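Long-range contacts in Pbp related beta-lactamase (Pyrococcus abyssi, PDB 2QMI), which probably acts as a serine peptidase related to penicillin-binding proteins and beta-lactamases, assembling into a self-compartmentalizing octamer: residues A[357-362]-A[406-411]; A[399-404]-A[415-420]. All coordinates share one frame; numbering follows the deposited sequence.

Contact 1 (A[357-362]-A[406-411]); sequences IYRERI and EVLEED
Leu408 turns its CB toward helix 355-364 and sets one methyl against the aliphatic part of Arg359: CD2 of Leu408 lies 3.4 Å from CG of Arg359 and 3.7 Å from its CD. Beyond these carbons the arginine chain bends at chi3 (55°), which turns NE from the extended course of CB, CG and CD. Its polar end belongs to other partners, a salt bridge from NH1 to Asp386 and a weak hydrogen bond from NH2 to Asn420 of a second subunit. The strand that carries Leu408 has just passed a classic beta bulge, in which Glu406 and Val407 both face Lys414 of the neighbouring strand 412-419. That strand pair is part of the eight-stranded antiparallel barrel of the octamerisation domain, and helix 355-364, which precedes the first barrel strand, 368-371, packs here against the end of strand 400-408 and the residues after it. Glu409 points its CB away from the helix and meets it through the backbone, its O lying 3.3 Å from CG2 of Ile362. The same isoleucine also touches Ile413 of strand 412-419. At Glu410 the chain folds at chi2 (-68°), putting CD beside the helix at 3.3 Å from CD1 of Ile362; the two side chains cross at about a right angle. The Glu410 carboxylate meets the guanidinium of Arg361 nearly coplanar, the planes 23° apart. Both terminal nitrogens grip one oxygen: OE2 of Glu410 accepts from NH2 of Arg361 at 2.9 Å and from NH1 of Arg361 at 3.0 Å, through its syn side and in the guanidinium plane. OE1 of Glu410 takes a weak bond from NH1 of Arg361 at 3.1 Å and has a long, weak ion pair with Lys365.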
loop_
_atom_site.group_PDB
_atom_site.type_symbol
_atom_site.label_atom_id
_atom_site.label_comp_id
_atom_site.label_asym_id
_atom_site.label_seq_id
_atom_site.Cartn_x
_atom_site.Cartn_y
_atom_site.Cartn_z
ATOM N N ILE A 357 -21.003 36.443 1.198
ATOM C CA ILE A 357 -20.258 36.718 -0.026
ATOM C C ILE A 357 -18.889 37.376 0.176
ATOM O O ILE A 357 -17.907 36.923 -0.405
ATOM C CB ILE A 357 -21.101 37.558 -1.009
ATOM C CG1 ILE A 357 -22.379 36.789 -1.358
ATOM C CG2 ILE A 357 -20.312 37.830 -2.284
ATOM C CD1 ILE A 357 -23.292 37.498 -2.322
ATOM N N TYR A 358 -18.800 38.436 0.979
ATOM C CA TYR A 358 -17.493 39.064 1.189
ATOM C C TYR A 358 -16.606 38.260 2.137
ATOM O O TYR A 358 -15.374 38.281 2.026
ATOM C CB TYR A 358 -17.621 40.507 1.696
ATOM C CG TYR A 358 -18.533 40.741 2.883
ATOM C CD1 TYR A 358 -19.901 40.940 2.704
ATOM C CD2 TYR A 358 -18.016 40.833 4.180
ATOM C CE1 TYR A 358 -20.738 41.239 3.785
ATOM C CE2 TYR A 358 -18.841 41.124 5.270
ATOM C CZ TYR A 358 -20.203 41.330 5.063
ATOM O OH TYR A 358 -21.031 41.632 6.121
ATOM N N ARG A 359 -17.232 37.545 3.065
ATOM C CA ARG A 359 -16.488 36.726 4.011
ATOM C C ARG A 359 -15.750 35.599 3.282
ATOM O O ARG A 359 -14.605 35.291 3.606
ATOM C CB ARG A 359 -17.445 36.162 5.069
ATOM C CG ARG A 359 -16.825 35.175 6.056
ATOM C CD ARG A 359 -17.648 35.114 7.353
ATOM N NE ARG A 359 -19.058 34.793 7.122
ATOM C CZ ARG A 359 -19.518 33.573 6.861
ATOM N NH1 ARG A 359 -18.674 32.549 6.797
ATOM N NH2 ARG A 359 -20.820 33.374 6.667
ATOM N N GLU A 360 -16.395 34.996 2.286
ATOM C CA GLU A 360 -15.764 33.912 1.537
ATOM C C GLU A 360 -14.587 34.417 0.712
ATOM O O GLU A 360 -13.558 33.745 0.606
ATOM C CB GLU A 360 -16.756 33.245 0.589
ATOM C CG GLU A 360 -16.200 31.980 -0.064
ATOM C CD GLU A 360 -16.708 31.778 -1.481
ATOM O OE1 GLU A 360 -16.328 32.598 -2.352
ATOM O OE2 GLU A 360 -17.479 30.808 -1.721
ATOM N N ARG A 361 -14.757 35.593 0.109
ATOM C CA ARG A 361 -13.713 36.186 -0.718
ATOM C C ARG A 361 -12.523 36.629 0.124
ATOM O O ARG A 361 -11.380 36.375 -0.239
ATOM C CB ARG A 361 -14.261 37.386 -1.504
ATOM C CG ARG A 361 -13.204 38.100 -2.344
ATOM C CD ARG A 361 -13.814 39.197 -3.221
ATOM N NE ARG A 361 -14.740 40.043 -2.467
ATOM C CZ ARG A 361 -14.375 40.941 -1.558
ATOM N NH1 ARG A 361 -13.094 41.132 -1.287
ATOM N NH2 ARG A 361 -15.297 41.636 -0.901
ATOM N N ILE A 362 -12.794 37.289 1.247
ATOM C CA ILE A 362 -11.726 37.756 2.131
ATOM C C ILE A 362 -10.947 36.589 2.745
ATOM O O ILE A 362 -9.722 36.622 2.804
ATOM C CB ILE A 362 -12.281 38.650 3.274
ATOM C CG1 ILE A 362 -13.040 39.850 2.685
ATOM C CG2 ILE A 362 -11.143 39.141 4.156
ATOM C CD1 ILE A 362 -12.280 40.580 1.597
ATOM N N GLU A 406 -13.310 36.841 14.399
ATOM C CA GLU A 406 -14.063 37.718 15.287
ATOM C C GLU A 406 -14.146 39.083 14.636
ATOM O O GLU A 406 -14.964 39.914 15.027
ATOM C CB GLU A 406 -13.357 37.847 16.639
ATOM C CG GLU A 406 -14.008 38.826 17.618
ATOM C CD GLU A 406 -13.065 39.228 18.757
ATOM O OE1 GLU A 406 -12.729 38.364 19.602
ATOM O OE2 GLU A 406 -12.647 40.413 18.806
ATOM N N VAL A 407 -13.285 39.316 13.648
ATOM C CA VAL A 407 -13.266 40.592 12.940
ATOM C C VAL A 407 -12.795 40.418 11.495
ATOM O O VAL A 407 -11.664 39.979 11.247
ATOM C CB VAL A 407 -12.337 41.618 13.652
ATOM C CG1 VAL A 407 -12.354 42.953 12.902
ATOM C CG2 VAL A 407 -12.792 41.831 15.094
ATOM N N LEU A 408 -13.667 40.753 10.542
ATOM C CA LEU A 408 -13.321 40.645 9.126
ATOM C C LEU A 408 -13.406 41.961 8.378
ATOM O O LEU A 408 -14.410 42.667 8.438
ATOM C CB LEU A 408 -14.215 39.643 8.406
ATOM C CG LEU A 408 -13.925 38.162 8.599
ATOM C CD1 LEU A 408 -14.347 37.745 9.995
ATOM C CD2 LEU A 408 -14.683 37.366 7.556
ATOM N N GLU A 409 -12.341 42.273 7.659
ATOM C CA GLU A 409 -12.260 43.482 6.864
ATOM C C GLU A 409 -11.437 43.079 5.653
ATOM O O GLU A 409 -10.814 42.018 5.657
ATOM C CB GLU A 409 -11.581 44.603 7.666
ATOM C CG GLU A 409 -12.368 44.978 8.933
ATOM C CD GLU A 409 -11.706 46.063 9.776
ATOM O OE1 GLU A 409 -10.515 45.911 10.127
ATOM O OE2 GLU A 409 -12.386 47.067 10.105
ATOM N N GLU A 410 -11.452 43.917 4.622
ATOM C CA GLU A 410 -10.727 43.659 3.377
ATOM C C GLU A 410 -9.233 43.402 3.511
ATOM O O GLU A 410 -8.666 42.596 2.780
ATOM C CB GLU A 410 -10.910 44.844 2.416
ATOM C CG GLU A 410 -12.267 44.928 1.748
ATOM C CD GLU A 410 -12.501 43.801 0.768
ATOM O OE1 GLU A 410 -11.577 43.508 -0.032
ATOM O OE2 GLU A 410 -13.609 43.213 0.784
ATOM N N ASP A 411 -8.597 44.109 4.434
ATOM C CA ASP A 411 -7.151 44.018 4.637
ATOM C C ASP A 411 -6.785 43.465 6.001
ATOM O O ASP A 411 -5.598 43.386 6.338
ATOM C CB ASP A 411 -6.568 45.417 4.535
ATOM C CG ASP A 411 -7.256 46.376 5.491
ATOM O OD1 ASP A 411 -8.505 46.422 5.455
ATOM O OD2 ASP A 411 -6.574 47.064 6.288
#

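Contact 2 (A[399-404]-A[415-420]); sequences YTIPLF and CYTLSN
With chi1 at 71°, CG of Tyr416 sits between its own backbone N and carbonyl carbon, the crowded position, on the side of Phe404; Thr417 holds OG1 anti to its backbone N (chi1 -174°), where the hydroxyl meets the carbonyl of Pro402. CB of Phe404 sits over one face of the Tyr416 ring, toward its rim, in a CH-pi contact 3.9 Å from the centroid. The Phe404 ring leads away from this partner, and the two rings stay oblique with centroids 5.8 Å apart. Beneath the side chains, Phe404 and Tyr416 form an antiparallel hydrogen-bonded pair: N of Phe404 bonds to O of Tyr416 at 2.8 Å, while the return bond, from N of Tyr416 to O of Phe404, is 3.1 Å. That same O of Phe404 also receives a CA-H...O contact from CA of Cys415 at 3.2 Å. Strands 400-408 and 412-419 are the arms of a beta hairpin in the antiparallel barrel, but at 134° between their directions they splay apart beyond this pair. Pro402 has no N-H to offer, and its O accepts from OG1 of Thr417 at 2.8 Å, a side chain bridging the parting backbones. CG2 of Ile401 lies 3.5 Å from this OG1 of Thr417. Leu403 takes the other face of the hairpin from Phe404, placing its CB 3.8 Å from CB of Cys415 and CD2 against CB of Thr417, with Ala426 of the next strand also packed on it. The Phe404-Tyr416 face abuts a second subunit: Phe404 stacks on Phe404 of that subunit, and the Tyr416 hydroxyl hydrogen-bonds to its counterpart there.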
loop_
_atom_site.group_PDB
_atom_site.type_symbol
_atom_site.label_atom_id
_atom_site.label_comp_id
_atom_site.label_asym_id
_atom_site.label_seq_id
_atom_site.Cartn_x
_atom_site.Cartn_y
_atom_site.Cartn_z
ATOM N N TYR A 399 0.888 19.739 13.920
ATOM C CA TYR A 399 -0.313 19.897 14.753
ATOM C C TYR A 399 -1.266 20.954 14.169
ATOM O O TYR A 399 -0.843 21.792 13.365
ATOM C CB TYR A 399 0.077 20.248 16.200
ATOM C CG TYR A 399 0.624 21.644 16.399
ATOM C CD1 TYR A 399 1.727 22.096 15.672
ATOM C CD2 TYR A 399 0.041 22.517 17.330
ATOM C CE1 TYR A 399 2.241 23.390 15.863
ATOM C CE2 TYR A 399 0.548 23.809 17.528
ATOM C CZ TYR A 399 1.645 24.239 16.792
ATOM O OH TYR A 399 2.148 25.517 16.976
ATOM N N THR A 400 -2.542 20.912 14.575
ATOM C CA THR A 400 -3.565 21.837 14.060
ATOM C C THR A 400 -4.350 22.663 15.087
ATOM O O THR A 400 -4.681 22.174 16.175
ATOM C CB THR A 400 -4.589 21.077 13.195
ATOM O OG1 THR A 400 -3.951 20.618 11.998
ATOM C CG2 THR A 400 -5.772 21.974 12.821
ATOM N N ILE A 401 -4.660 23.908 14.709
ATOM C CA ILE A 401 -5.403 24.845 15.553
ATOM C C ILE A 401 -6.647 25.393 14.844
ATOM O O ILE A 401 -6.592 25.744 13.657
ATOM C CB ILE A 401 -4.533 26.068 15.926
ATOM C CG1 ILE A 401 -3.340 25.630 16.769
ATOM C CG2 ILE A 401 -5.366 27.106 16.668
ATOM C CD1 ILE A 401 -2.417 26.775 17.147
ATOM N N PRO A 402 -7.788 25.468 15.562
ATOM C CA PRO A 402 -9.041 25.986 15.004
ATOM C C PRO A 402 -9.168 27.475 15.315
ATOM O O PRO A 402 -9.109 27.868 16.478
ATOM C CB PRO A 402 -10.102 25.164 15.725
ATOM C CG PRO A 402 -9.510 25.044 17.100
ATOM C CD PRO A 402 -8.044 24.727 16.816
ATOM N N LEU A 403 -9.334 28.299 14.283
ATOM C CA LEU A 403 -9.465 29.747 14.474
ATOM C C LEU A 403 -10.840 30.294 14.080
ATOM O O LEU A 403 -11.348 30.022 12.987
ATOM C CB LEU A 403 -8.389 30.486 13.676
ATOM C CG LEU A 403 -6.918 30.202 13.992
ATOM C CD1 LEU A 403 -6.054 31.062 13.082
ATOM C CD2 LEU A 403 -6.612 30.506 15.453
ATOM N N PHE A 404 -11.430 31.079 14.974
ATOM C CA PHE A 404 -12.742 31.672 14.740
ATOM C C PHE A 404 -12.629 33.156 14.424
ATOM O O PHE A 404 -12.174 33.936 15.259
ATOM C CB PHE A 404 -13.622 31.502 15.982
ATOM C CG PHE A 404 -14.147 30.106 16.182
ATOM C CD1 PHE A 404 -13.473 29.006 15.663
ATOM C CD2 PHE A 404 -15.300 29.896 16.928
ATOM C CE1 PHE A 404 -13.940 27.712 15.886
ATOM C CE2 PHE A 404 -15.778 28.610 17.159
ATOM C CZ PHE A 404 -15.097 27.515 16.637
ATOM N N CYS A 415 -8.695 36.615 14.347
ATOM C CA CYS A 415 -9.294 35.356 14.769
ATOM C C CYS A 415 -8.863 35.033 16.183
ATOM O O CYS A 415 -7.981 35.691 16.740
ATOM C CB CYS A 415 -8.850 34.205 13.865
ATOM S SG CYS A 415 -9.166 34.456 12.132
ATOM N N TYR A 416 -9.480 34.009 16.757
ATOM C CA TYR A 416 -9.144 33.587 18.107
ATOM C C TYR A 416 -9.408 32.105 18.222
ATOM O O TYR A 416 -10.241 31.551 17.500
ATOM C CB TYR A 416 -9.989 34.343 19.137
ATOM C CG TYR A 416 -11.450 33.948 19.159
ATOM C CD1 TYR A 416 -11.881 32.837 19.886
ATOM C CD2 TYR A 416 -12.402 34.683 18.450
ATOM C CE1 TYR A 416 -13.225 32.467 19.913
ATOM C CE2 TYR A 416 -13.759 34.320 18.469
ATOM C CZ TYR A 416 -14.157 33.209 19.207
ATOM O OH TYR A 416 -15.488 32.843 19.240
ATOM N N THR A 417 -8.685 31.464 19.129
ATOM C CA THR A 417 -8.851 30.045 19.359
ATOM C C THR A 417 -8.956 29.854 20.860
ATOM O O THR A 417 -9.158 30.825 21.593
ATOM C CB THR A 417 -7.665 29.255 18.833
ATOM O OG1 THR A 417 -7.938 27.854 18.969
ATOM C CG2 THR A 417 -6.400 29.620 19.605
ATOM N N LEU A 418 -8.812 28.615 21.321
ATOM C CA LEU A 418 -8.911 28.337 22.749
ATOM C C LEU A 418 -7.548 28.091 23.383
ATOM O O LEU A 418 -6.746 27.297 22.878
ATOM C CB LEU A 418 -9.827 27.137 22.988
ATOM C CG LEU A 418 -10.783 27.305 24.178
ATOM C CD1 LEU A 418 -9.975 27.419 25.469
ATOM C CD2 LEU A 418 -11.668 28.544 23.976
ATOM N N SER A 419 -7.301 28.783 24.497
ATOM C CA SER A 419 -6.040 28.687 25.235
ATOM C C SER A 419 -6.337 28.498 26.715
ATOM O O SER A 419 -6.816 29.425 27.373
ATOM C CB SER A 419 -5.241 29.978 25.095
ATOM O OG SER A 419 -5.826 31.007 25.895
ATOM N N ASN A 420 -6.040 27.314 27.235
ATOM C CA ASN A 420 -6.278 27.001 28.645
ATOM C C ASN A 420 -7.632 27.493 29.177
ATOM O O ASN A 420 -7.878 27.430 30.385
ATOM C CB ASN A 420 -5.149 27.576 29.509
ATOM C CG ASN A 420 -5.013 26.864 30.853
ATOM O OD1 ASN A 420 -5.933 26.872 31.687
ATOM N ND2 ASN A 420 -3.852 26.242 31.071
#

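Contacts 1 and 2 share strand 400-408, one using its end and the turn that follows, the other its earlier part, and their centres lie 18 Å apart. They meet where CB of Glu406 packs 3.8 Å from CD2 of Tyr416. Contact 1 joins helix 355-364 to the turn end of this hairpin, whereas contact 2 holds the hairpin's own two arms together. Both reach a second subunit, through Arg359 in contact 1 and more extensively in contact 2, consistent with the domain's part in octamer assembly. Neither includes a residue of the SxxK-type motif that probably marks the active site, which belongs to the beta-lactamase-like part of the chain.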